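PDB 2CY0: shikimate dehydrogenase (NADP(+)) from Thermus thermophilus, which catalyses the reversible NADPH-linked reduction of 3-dehydroshikimate to shikimate, the fourth step of the chorismate pathway that leads to the aromatic amino acids. Local coordinates for residues E199-D204 and G222-T227. Residues are numbered along the deposited sequence; the frame is centred on the assembly and turned at random.
Sequences EGAAVD and GLKVQT
The carbonyl oxygen of Lys224 takes the amide of Ala202 at 2.8 Å from N to O, with the CA-H of Ala201 lying against the same oxygen. This bond is the second of four in a parallel ladder that alternates between the strands: Lys224 N donates to Gly200 O (3.0 Å) before it, Gln226 N to Ala202 O (3.1 Å) after it, and Asp204 N closes the run with a weak bond to Gln226 O. Before the first rung a water extends the pairing, accepting from Gly200 N and donating to the carbonyl oxygen of Gly222, the residue whose positive phi ends helix 213-220 in a Schellman motif.

Side chains sort to two faces. On one, Ala201 CB meets Lys224 CB at 3.8 Å, and Val203 lies alongside Gln226, its CG2 against Gln226 CB at 3.9 Å. Gln226 turns CG opposite its amide N (chi1 -172°) and runs extended beyond, which carries NE2 past Val203 to Ala107 O, while helix 100-111 packs over both residues. On the other face Ala202 CB touches Leu223 CD2 (4.4 Å) and Val225 CG1 loosely, under Ala218 of the connecting helix.

This is the last beta-alpha-beta unit of the parallel Rossmann-type sheet, with 224-226 as an edge strand and 201-204 paired on its far side with 174-177. Leu205 and Gly228, both NADP(+)-binding, follow directly on Asp204 and Thr227. All direct hydrogen bonds between the strands being backbone ones, the register rests on no side-chain hydrogen bond, and the ladder weakens and opens toward the carboxy ends.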
ATOM      1  N   GLU B 199       6.790 -31.539  27.428  1.00 65.14           N
ATOM      2  CA  GLU B 199       7.045 -31.714  25.997  1.00 62.10           C
ATOM      3  C   GLU B 199       6.833 -30.345  25.363  1.00 56.77           C
ATOM      4  O   GLU B 199       6.319 -29.449  26.035  1.00 54.33           O
ATOM      5  CB  GLU B 199       6.032 -32.683  25.395  1.00 65.62           C
ATOM      6  CG  GLU B 199       6.253 -34.138  25.703  1.00 74.08           C
ATOM      7  CD  GLU B 199       6.071 -34.995  24.470  1.00 79.99           C
ATOM      8  OE1 GLU B 199       4.935 -35.066  23.955  1.00 81.93           O
ATOM      9  OE2 GLU B 199       7.069 -35.588  24.008  1.00 85.45           O
ATOM     10  N   GLY B 200       7.238 -30.166  24.102  1.00 50.46           N
ATOM     11  CA  GLY B 200       7.000 -28.883  23.461  1.00 46.73           C
ATOM     12  C   GLY B 200       8.135 -28.031  22.921  1.00 39.06           C
ATOM     13  O   GLY B 200       9.179 -28.528  22.501  1.00 39.96           O
ATOM     14  N   ALA B 201       7.914 -26.721  22.939  1.00 38.15           N
ATOM     15  CA  ALA B 201       8.900 -25.776  22.434  1.00 33.56           C
ATOM     16  C   ALA B 201       8.845 -24.415  23.126  1.00 28.74           C
ATOM     17  O   ALA B 201       7.814 -24.007  23.664  1.00 31.26           O
ATOM     18  CB  ALA B 201       8.710 -25.598  20.944  1.00 34.91           C
ATOM     19  N   ALA B 202       9.971 -23.711  23.100  1.00 31.58           N
ATOM     20  CA  ALA B 202      10.056 -22.395  23.713  1.00 28.22           C
ATOM     21  C   ALA B 202      10.704 -21.408  22.753  1.00 24.72           C
ATOM     22  O   ALA B 202      11.581 -21.769  21.966  1.00 25.09           O
ATOM     23  CB  ALA B 202      10.857 -22.472  25.004  1.00 27.49           C
ATOM     24  N   VAL B 203      10.258 -20.163  22.825  1.00 25.17           N
ATOM     25  CA  VAL B 203      10.781 -19.101  21.987  1.00 26.38           C
ATOM     26  C   VAL B 203      11.018 -17.894  22.866  1.00 25.92           C
ATOM     27  O   VAL B 203      10.169 -17.529  23.682  1.00 30.11           O
ATOM     28  CB  VAL B 203       9.785 -18.711  20.882  1.00 24.84           C
ATOM     29  CG1 VAL B 203      10.365 -17.579  20.032  1.00 24.81           C
ATOM     30  CG2 VAL B 203       9.480 -19.910  20.027  1.00 25.22           C
ATOM     31  N   ASP B 204      12.178 -17.272  22.703  1.00 27.59           N
ATOM     32  CA  ASP B 204      12.505 -16.100  23.493  1.00 28.71           C
ATOM     33  C   ASP B 204      12.577 -14.904  22.554  1.00 25.63           C
ATOM     34  O   ASP B 204      13.221 -14.971  21.507  1.00 29.14           O
ATOM     35  CB  ASP B 204      13.846 -16.311  24.215  1.00 31.59           C
ATOM     36  CG  ASP B 204      14.054 -15.338  25.370  1.00 31.24           C
ATOM     37  OD1 ASP B 204      14.911 -15.614  26.238  1.00 30.43           O
ATOM     38  OD2 ASP B 204      13.368 -14.298  25.408  1.00 31.25           O
ATOM     39  N   GLY B 222      14.741 -30.544  26.886  1.00 42.43           N
ATOM     40  CA  GLY B 222      14.314 -31.316  25.735  1.00 39.77           C
ATOM     41  C   GLY B 222      13.307 -30.634  24.832  1.00 38.06           C
ATOM     42  O   GLY B 222      12.761 -31.269  23.930  1.00 38.94           O
ATOM     43  N   LEU B 223      13.054 -29.350  25.073  1.00 34.15           N
ATOM     44  CA  LEU B 223      12.112 -28.586  24.262  1.00 34.79           C
ATOM     45  C   LEU B 223      12.811 -28.049  23.008  1.00 35.13           C
ATOM     46  O   LEU B 223      14.023 -27.820  23.019  1.00 34.95           O
ATOM     47  CB  LEU B 223      11.553 -27.414  25.076  1.00 38.13           C
ATOM     48  CG  LEU B 223      10.450 -27.643  26.115  1.00 37.41           C
ATOM     49  CD1 LEU B 223      10.754 -28.837  26.994  1.00 46.58           C
ATOM     50  CD2 LEU B 223      10.310 -26.381  26.941  1.00 42.07           C
ATOM     51  N   LYS B 224      12.063 -27.882  21.918  1.00 35.03           N
ATOM     52  CA  LYS B 224      12.646 -27.319  20.698  1.00 34.96           C
ATOM     53  C   LYS B 224      12.744 -25.839  21.054  1.00 26.46           C
ATOM     54  O   LYS B 224      11.941 -25.339  21.840  1.00 31.71           O
ATOM     55  CB  LYS B 224      11.707 -27.468  19.492  1.00 39.74           C
ATOM     56  CG  LYS B 224      11.261 -28.882  19.163  1.00 49.22           C
ATOM     57  CD  LYS B 224      10.053 -28.861  18.217  1.00 56.87           C
ATOM     58  CE  LYS B 224      10.382 -29.462  16.860  1.00 59.35           C
ATOM     59  NZ  LYS B 224       9.219 -30.214  16.305  1.00 66.56           N
ATOM     60  N   VAL B 225      13.715 -25.128  20.503  1.00 24.43           N
ATOM     61  CA  VAL B 225      13.830 -23.718  20.832  1.00 27.36           C
ATOM     62  C   VAL B 225      14.101 -22.842  19.615  1.00 26.85           C
ATOM     63  O   VAL B 225      14.578 -23.310  18.588  1.00 27.49           O
ATOM     64  CB  VAL B 225      14.951 -23.476  21.872  1.00 31.33           C
ATOM     65  CG1 VAL B 225      14.598 -24.153  23.188  1.00 34.69           C
ATOM     66  CG2 VAL B 225      16.277 -23.998  21.344  1.00 31.30           C
ATOM     67  N   GLN B 226      13.770 -21.564  19.745  1.00 27.72           N
ATOM     68  CA  GLN B 226      13.997 -20.604  18.680  1.00 30.47           C
ATOM     69  C   GLN B 226      14.424 -19.299  19.338  1.00 24.34           C
ATOM     70  O   GLN B 226      13.832 -18.872  20.334  1.00 23.16           O
ATOM     71  CB  GLN B 226      12.714 -20.391  17.859  1.00 31.70           C
ATOM     72  CG  GLN B 226      12.918 -19.545  16.604  1.00 23.31           C
ATOM     73  CD  GLN B 226      11.674 -19.478  15.723  1.00 30.48           C
ATOM     74  OE1 GLN B 226      10.701 -18.796  16.043  1.00 34.35           O
ATOM     75  NE2 GLN B 226      11.704 -20.197  14.611  1.00 26.72           N
ATOM     76  N   THR B 227      15.465 -18.677  18.796  1.00 25.25           N
ATOM     77  CA  THR B 227      15.935 -17.415  19.336  1.00 20.97           C
ATOM     78  C   THR B 227      14.967 -16.339  18.879  1.00 22.20           C
ATOM     79  O   THR B 227      13.969 -16.631  18.218  1.00 24.46           O
ATOM     80  CB  THR B 227      17.338 -17.052  18.813  1.00 20.60           C
ATOM     81  OG1 THR B 227      17.274 -16.832  17.398  1.00 23.30           O
ATOM     82  CG2 THR B 227      18.320 -18.165  19.108  1.00 18.19           C
TER
HETATM   83  O   HOH W   1       9.693 -31.927  23.269  1.00 46.36           O